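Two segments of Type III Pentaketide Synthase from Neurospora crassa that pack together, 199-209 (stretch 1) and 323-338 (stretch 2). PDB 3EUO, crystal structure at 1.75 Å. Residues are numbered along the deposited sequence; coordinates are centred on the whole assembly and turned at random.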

# COMPACT_ATOMS: atom_id res chain seq x y z
N ALA A 199 -6.07 -9.67 -23.73
CA ALA A 199 -7.06 -9.04 -24.62
C ALA A 199 -7.57 -7.71 -24.07
O ALA A 199 -8.17 -6.90 -24.79
CB ALA A 199 -8.23 -9.99 -24.84
N LEU A 200 -7.35 -7.48 -22.77
CA LEU A 200 -8.02 -6.39 -22.08
C LEU A 200 -7.10 -5.29 -21.59
O LEU A 200 -7.40 -4.11 -21.76
CB LEU A 200 -8.81 -6.94 -20.89
CG LEU A 200 -9.95 -7.94 -21.12
CD1 LEU A 200 -10.50 -8.33 -19.77
CD2 LEU A 200 -11.03 -7.30 -21.99
N PHE A 201 -5.99 -5.67 -20.97
CA PHE A 201 -5.24 -4.71 -20.16
C PHE A 201 -4.25 -3.83 -20.90
O PHE A 201 -3.58 -4.26 -21.84
CB PHE A 201 -4.58 -5.40 -18.96
CG PHE A 201 -5.56 -5.79 -17.89
CD1 PHE A 201 -6.03 -4.83 -16.99
CD2 PHE A 201 -6.02 -7.10 -17.79
CE1 PHE A 201 -6.94 -5.18 -15.99
CE2 PHE A 201 -6.93 -7.46 -16.79
CZ PHE A 201 -7.40 -6.50 -15.90
N SER A 202 -4.18 -2.58 -20.45
CA SER A 202 -3.34 -1.55 -21.06
C SER A 202 -2.60 -0.72 -19.99
O SER A 202 -2.78 -0.94 -18.78
CB SER A 202 -4.22 -0.64 -21.93
OG SER A 202 -5.24 -0.01 -21.15
N ASP A 203 -1.81 0.24 -20.46
CA ASP A 203 -0.91 1.04 -19.62
C ASP A 203 -1.37 2.49 -19.59
O ASP A 203 -1.80 3.03 -20.61
CB ASP A 203 0.53 0.99 -20.16
CG ASP A 203 1.04 -0.43 -20.38
OD1 ASP A 203 0.51 -1.37 -19.76
OD2 ASP A 203 1.98 -0.59 -21.18
N CYS A 204 -1.28 3.11 -18.41
CA CYS A 204 -1.72 4.49 -18.23
C CYS A 204 -1.30 5.02 -16.88
O CYS A 204 -1.11 4.25 -15.94
CB CYS A 204 -3.25 4.59 -18.33
SG CYS A 204 -3.91 6.28 -18.31
N ALA A 205 -1.18 6.34 -16.78
CA ALA A 205 -1.12 6.98 -15.47
C ALA A 205 -2.13 8.10 -15.45
O ALA A 205 -2.35 8.76 -16.46
CB ALA A 205 0.27 7.51 -15.17
N SER A 206 -2.77 8.29 -14.30
CA SER A 206 -3.74 9.35 -14.16
C SER A 206 -3.70 9.87 -12.74
O SER A 206 -3.36 9.14 -11.81
CB SER A 206 -5.14 8.85 -14.49
OG SER A 206 -5.50 7.77 -13.66
N ALA A 207 -4.05 11.14 -12.57
CA ALA A 207 -3.97 11.78 -11.26
C ALA A 207 -5.06 12.81 -11.09
O ALA A 207 -5.55 13.39 -12.06
CB ALA A 207 -2.60 12.43 -11.07
N VAL A 208 -5.47 13.01 -9.83
CA VAL A 208 -6.32 14.13 -9.46
C VAL A 208 -5.72 14.83 -8.24
O VAL A 208 -4.95 14.24 -7.48
CB VAL A 208 -7.80 13.74 -9.18
CG1 VAL A 208 -8.42 13.03 -10.40
CG2 VAL A 208 -7.93 12.87 -7.92
N ILE A 209 -6.07 16.10 -8.08
CA ILE A 209 -5.81 16.81 -6.84
C ILE A 209 -7.11 16.87 -6.06
O ILE A 209 -8.12 17.34 -6.59
CB ILE A 209 -5.31 18.25 -7.08
CG1 ILE A 209 -4.03 18.24 -7.93
CG2 ILE A 209 -5.14 18.96 -5.74
CD1 ILE A 209 -2.85 17.46 -7.30
N ARG A 323 -12.99 5.60 -23.22
CA ARG A 323 -11.74 5.06 -22.67
C ARG A 323 -11.53 3.59 -23.06
O ARG A 323 -10.47 3.21 -23.54
CB ARG A 323 -11.74 5.19 -21.14
CG ARG A 323 -10.91 6.36 -20.64
CD ARG A 323 -11.45 7.70 -21.10
NE ARG A 323 -10.35 8.65 -21.15
CZ ARG A 323 -9.71 9.03 -22.25
NH1 ARG A 323 -10.08 8.57 -23.44
NH2 ARG A 323 -8.71 9.89 -22.16
N TYR A 324 -12.57 2.79 -22.87
CA TYR A 324 -12.49 1.36 -23.11
C TYR A 324 -12.16 1.04 -24.57
O TYR A 324 -11.25 0.25 -24.85
CB TYR A 324 -13.81 0.72 -22.70
CG TYR A 324 -13.86 -0.78 -22.90
CD1 TYR A 324 -13.15 -1.64 -22.06
CD2 TYR A 324 -14.62 -1.33 -23.92
CE1 TYR A 324 -13.21 -3.02 -22.24
CE2 TYR A 324 -14.67 -2.71 -24.12
CZ TYR A 324 -13.97 -3.54 -23.28
OH TYR A 324 -14.04 -4.89 -23.49
N ILE A 325 -12.90 1.65 -25.49
CA ILE A 325 -12.72 1.37 -26.91
C ILE A 325 -11.35 1.82 -27.41
O ILE A 325 -10.69 1.09 -28.15
CB ILE A 325 -13.85 1.99 -27.77
CG1 ILE A 325 -15.19 1.32 -27.43
CG2 ILE A 325 -13.55 1.83 -29.26
CD1 ILE A 325 -16.42 1.99 -28.06
N ASN A 326 -10.93 3.01 -27.00
CA ASN A 326 -9.74 3.62 -27.56
C ASN A 326 -8.44 3.37 -26.79
O ASN A 326 -7.35 3.62 -27.33
CB ASN A 326 -9.98 5.12 -27.74
CG ASN A 326 -11.13 5.40 -28.69
OD1 ASN A 326 -12.20 5.84 -28.28
ND2 ASN A 326 -10.92 5.09 -29.97
N HIS A 327 -8.54 2.86 -25.56
CA HIS A 327 -7.36 2.66 -24.72
C HIS A 327 -7.32 1.34 -23.96
O HIS A 327 -6.26 0.94 -23.47
CB HIS A 327 -7.20 3.82 -23.72
CG HIS A 327 -7.10 5.16 -24.38
ND1 HIS A 327 -5.91 5.67 -24.85
CD2 HIS A 327 -8.04 6.09 -24.66
CE1 HIS A 327 -6.12 6.86 -25.38
NE2 HIS A 327 -7.41 7.14 -25.28
N GLY A 328 -8.47 0.67 -23.84
CA GLY A 328 -8.51 -0.59 -23.10
C GLY A 328 -8.67 -0.36 -21.60
O GLY A 328 -8.92 0.75 -21.16
N ASN A 329 -8.50 -1.43 -20.83
CA ASN A 329 -8.62 -1.40 -19.38
C ASN A 329 -7.25 -1.16 -18.75
O ASN A 329 -6.41 -2.07 -18.72
CB ASN A 329 -9.25 -2.73 -18.90
CG ASN A 329 -9.30 -2.87 -17.38
OD1 ASN A 329 -8.80 -2.03 -16.63
ND2 ASN A 329 -9.91 -3.96 -16.91
N SER A 330 -7.02 0.05 -18.25
CA SER A 330 -5.72 0.42 -17.66
C SER A 330 -5.72 0.22 -16.14
O SER A 330 -5.03 0.94 -15.42
CB SER A 330 -5.35 1.87 -18.01
OG SER A 330 -5.33 2.06 -19.41
N SER A 331 -6.50 -0.77 -15.67
CA SER A 331 -6.62 -1.09 -14.25
C SER A 331 -6.93 0.17 -13.42
O SER A 331 -7.81 0.95 -13.80
CB SER A 331 -5.38 -1.86 -13.77
OG SER A 331 -5.49 -2.22 -12.40
N SER A 332 -6.21 0.40 -12.32
CA SER A 332 -6.54 1.50 -11.41
C SER A 332 -6.47 2.91 -12.03
O SER A 332 -7.07 3.85 -11.50
CB SER A 332 -5.64 1.46 -10.16
OG SER A 332 -4.31 1.83 -10.50
N ALA A 333 -5.74 3.04 -13.14
CA ALA A 333 -5.54 4.35 -13.78
C ALA A 333 -6.72 4.79 -14.66
O ALA A 333 -6.80 5.95 -15.06
CB ALA A 333 -4.24 4.35 -14.59
N THR A 334 -7.63 3.87 -14.96
CA THR A 334 -8.68 4.16 -15.94
C THR A 334 -9.73 5.12 -15.41
O THR A 334 -10.23 5.97 -16.17
CB THR A 334 -9.39 2.88 -16.44
OG1 THR A 334 -8.42 1.88 -16.74
CG2 THR A 334 -10.20 3.19 -17.70
N ILE A 335 -10.08 5.00 -14.14
CA ILE A 335 -11.20 5.78 -13.61
C ILE A 335 -10.96 7.28 -13.67
O ILE A 335 -11.87 8.03 -14.02
CB ILE A 335 -11.71 5.30 -12.21
CG1 ILE A 335 -13.05 5.95 -11.85
CG2 ILE A 335 -10.68 5.57 -11.11
CD1 ILE A 335 -14.16 5.76 -12.89
N PHE A 336 -9.75 7.73 -13.34
CA PHE A 336 -9.46 9.17 -13.42
C PHE A 336 -9.42 9.63 -14.87
O PHE A 336 -9.76 10.78 -15.18
CB PHE A 336 -8.17 9.57 -12.68
CG PHE A 336 -8.18 9.30 -11.18
CD1 PHE A 336 -9.37 9.19 -10.47
CD2 PHE A 336 -6.97 9.21 -10.49
CE1 PHE A 336 -9.37 8.95 -9.09
CE2 PHE A 336 -6.95 8.98 -9.11
CZ PHE A 336 -8.15 8.85 -8.41
N SER A 337 -9.01 8.72 -15.76
CA SER A 337 -9.03 8.97 -17.20
C SER A 337 -10.47 9.18 -17.68
O SER A 337 -10.73 10.10 -18.46
CB SER A 337 -8.37 7.81 -17.95
OG SER A 337 -8.27 8.09 -19.33
N VAL A 338 -11.38 8.33 -17.21
CA VAL A 338 -12.82 8.50 -17.45
C VAL A 338 -13.35 9.86 -16.92
O VAL A 338 -14.01 10.60 -17.66
CB VAL A 338 -13.63 7.31 -16.87
CG1 VAL A 338 -15.14 7.56 -16.95
CG2 VAL A 338 -13.25 6.01 -17.59

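This is a largely buried, mixed contact in which a single backbone bridge and a set of serine hydroxyl bonds fasten the start of stretch 1 to the loop of stretch 2, while small and apolar side chains pack the following strand against a helix.

The bridge pairs Phe-201 with Asn-329, whose CA atoms lie 4.8 Å apart. Two backbone hydrogen bonds define it: Asn-329 N donates to Leu-200 O at 3.0 Å with an N-H...O angle of 164°, and Ser-202 N donates to Asn-329 O at 2.9 Å and 153°. The same Asn-329 O also receives a CA-H...O contact from Phe-201 CA, at 3.2 Å with 147° at the hydrogen. A second such contact, Ser-330 CA to Ser-202 O at 3.4 Å and 157°, continues the close backbone approach by one residue.

Gly-328 brings the chain out of the helix with a positive phi of 84°. An ideal CB here would lie 3.2 Å from Leu-200 O and 3.3 Å from Ser-202 OG, both tight, and would be jammed against the preceding carbonyl oxygen as well; the local backbone alone calls for glycine.

Ser-202 points its CA-to-CB bond toward stretch 2, and in its p rotamer (chi1 60°) its OG donates to His-327 O at 2.7 Å. Ser-330 OG lies an equally short 2.7 Å from Ser-202 OG, so the two hydroxyls are hydrogen-bonded. Ser-202 thus engages the loop through both its backbone and its side chain. The Asn-329 side chain is held in turn by its own loop, since Ser-331 N donates to Asn-329 OD1 at 2.8 Å.

From Cys-204 onward the strand alternates: Cys-204, Ser-206 and Val-208 point toward stretch 2, whereas Ala-205 and Ala-207 point away. The small side chains of Cys-204 and Ala-333 allow a close approach, CB to CB 3.9 Å, and Ala-333 CB comes within 3.4 Å of Cys-204 O. Ser-206, also in the p rotamer, donates from OG to Ala-333 O at 2.6 Å, and the same Ser-206 OG lies 3.4 Å from Phe-336 CB.

Strand 204-209 and helix 334-338 approach to 7.0 Å between axes, with 62° between their directions. Phe-336 points toward the strand and has the largest covered area of any residue here, 81 Å². Val-208 CG1 sits over one face of its ring, 4.0 Å from the ring centroid and 18° off the normal, which is a CH-pi arrangement. In total the two stretches bury 702 Å², both sides summed.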